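Local coordinates for periplasmic binding protein (Mycobacterium smegmatis, PDB 4MDY) that probably captures an iron-bearing ligand outside the membrane and delivers it to an ABC transporter, at residues A36-E40 against V101-A105. Sequence-based numbering, arbitrary orientation.
Sequences AGLTE and VATNA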
loop_
_atom_site.group_PDB
_atom_site.type_symbol
_atom_site.label_atom_id
_atom_site.label_comp_id
_atom_site.label_asym_id
_atom_site.label_seq_id
_atom_site.Cartn_x
_atom_site.Cartn_y
_atom_site.Cartn_z
ATOM N N ALA A 36 -13.290 -5.511 1.750
ATOM C CA ALA A 36 -13.028 -6.904 1.410
ATOM C C ALA A 36 -11.612 -7.164 0.855
ATOM O O ALA A 36 -11.217 -8.324 0.669
ATOM C CB ALA A 36 -14.090 -7.405 0.434
ATOM N N GLY A 37 -10.845 -6.101 0.615
ATOM C CA GLY A 37 -9.469 -6.239 0.144
ATOM C C GLY A 37 -8.423 -5.878 1.185
ATOM O O GLY A 37 -8.738 -5.610 2.336
ATOM N N LEU A 38 -7.173 -5.829 0.751
ATOM C CA LEU A 38 -6.036 -5.760 1.654
ATOM C C LEU A 38 -5.701 -4.378 2.201
ATOM O O LEU A 38 -5.034 -4.287 3.231
ATOM C CB LEU A 38 -4.801 -6.357 0.960
ATOM C CG LEU A 38 -4.956 -7.828 0.550
ATOM C CD1 LEU A 38 -3.733 -8.324 -0.202
ATOM C CD2 LEU A 38 -5.220 -8.706 1.775
ATOM N N THR A 39 -6.147 -3.306 1.538
ATOM C CA THR A 39 -5.730 -1.946 1.931
ATOM C C THR A 39 -6.844 -0.883 1.939
ATOM O O THR A 39 -6.603 0.252 2.359
ATOM C CB THR A 39 -4.607 -1.435 0.997
ATOM O OG1 THR A 39 -5.064 -1.481 -0.358
ATOM C CG2 THR A 39 -3.337 -2.271 1.132
ATOM N N GLU A 40 -8.052 -1.239 1.504
ATOM C CA GLU A 40 -9.131 -0.269 1.287
ATOM C C GLU A 40 -9.597 0.441 2.555
ATOM O O GLU A 40 -10.173 1.538 2.476
ATOM C CB GLU A 40 -10.336 -0.932 0.607
ATOM C CG GLU A 40 -10.066 -1.411 -0.811
ATOM C CD GLU A 40 -9.720 -2.880 -0.886
ATOM O OE1 GLU A 40 -8.842 -3.308 -0.116
ATOM O OE2 GLU A 40 -10.320 -3.602 -1.717
ATOM N N VAL A 101 -16.501 -3.002 -0.729
ATOM C CA VAL A 101 -15.350 -2.469 -1.423
ATOM C C VAL A 101 -14.319 -3.574 -1.605
ATOM O O VAL A 101 -13.781 -4.113 -0.621
ATOM C CB VAL A 101 -14.745 -1.276 -0.669
ATOM C CG1 VAL A 101 -13.572 -0.707 -1.441
ATOM C CG2 VAL A 101 -15.798 -0.200 -0.452
ATOM N N ALA A 102 -14.056 -3.911 -2.871
ATOM C CA ALA A 102 -13.149 -4.995 -3.210
ATOM C C ALA A 102 -12.281 -4.646 -4.416
ATOM O O ALA A 102 -12.323 -5.310 -5.454
ATOM C CB ALA A 102 -13.925 -6.285 -3.449
ATOM N N THR A 103 -11.473 -3.604 -4.259
ATOM C CA THR A 103 -10.590 -3.151 -5.324
ATOM C C THR A 103 -9.227 -3.838 -5.253
ATOM O O THR A 103 -8.519 -3.903 -6.252
ATOM C CB THR A 103 -10.391 -1.620 -5.266
ATOM O OG1 THR A 103 -9.798 -1.259 -4.014
ATOM C CG2 THR A 103 -11.709 -0.903 -5.411
ATOM N N ASN A 104 -8.884 -4.375 -4.080
ATOM C CA ASN A 104 -7.579 -4.980 -3.826
ATOM C C ASN A 104 -7.762 -6.329 -3.130
ATOM O O ASN A 104 -7.200 -6.576 -2.061
ATOM C CB ASN A 104 -6.747 -4.029 -2.958
ATOM C CG ASN A 104 -5.281 -4.424 -2.867
ATOM O OD1 ASN A 104 -4.794 -5.279 -3.605
ATOM N ND2 ASN A 104 -4.564 -3.779 -1.965
ATOM N N ALA A 105 -8.559 -7.184 -3.762
ATOM C CA ALA A 105 -9.050 -8.423 -3.160
ATOM C C ALA A 105 -8.918 -9.663 -4.068
ATOM O O ALA A 105 -9.354 -10.754 -3.689
ATOM C CB ALA A 105 -10.505 -8.226 -2.757
#
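Two loops at the C-terminal ends of neighbouring parallel strands, 33-35 and 99-102, are joined here in a buried, largely polar contact within the Rossmann-like N-terminal lobe of a periplasmic binding protein, where such strand-end loops commonly face the interlobe cleft. The sheet pairing runs on just past strand 33-35: Ala-36 N donates to Val-101 O (2.8 Å), and the small methyls Ala-36 CB and Ala-102 CB pack at 4.0 Å. Beyond this point both chains turn, and the carboxylate of Glu-40 supplements the remaining backbone bond with a side-chain anchor. Glu-40 OE2 accepts hydrogen bonds from the backbone Asn-104 N (2.9 Å) and, more weakly because of a bent angle, Thr-103 N (2.8 Å), so OE2 of this buried side chain meets two successive backbone NH groups, one well aligned and one weak. Glu-40 OE1 turns back to its own loop and accepts a hydrogen bond from Thr-39 N (3.2 Å). Gly-37 suits its place because a CB would clash with Asn-104 O and with Glu-40 OE2; its CA lies 3.2 Å from Asn-104 O. Leu-38 N donates a hydrogen bond to the same carbonyl, Asn-104 O (2.9 Å). Gln-137 of helix 134-144 also hydrogen-bonds to Thr-39. Asn-104 uses both ends of its amide: OD1 accepts Phe-131 N, while ND2 donates to Thr-39 OG1 at 2.8 Å.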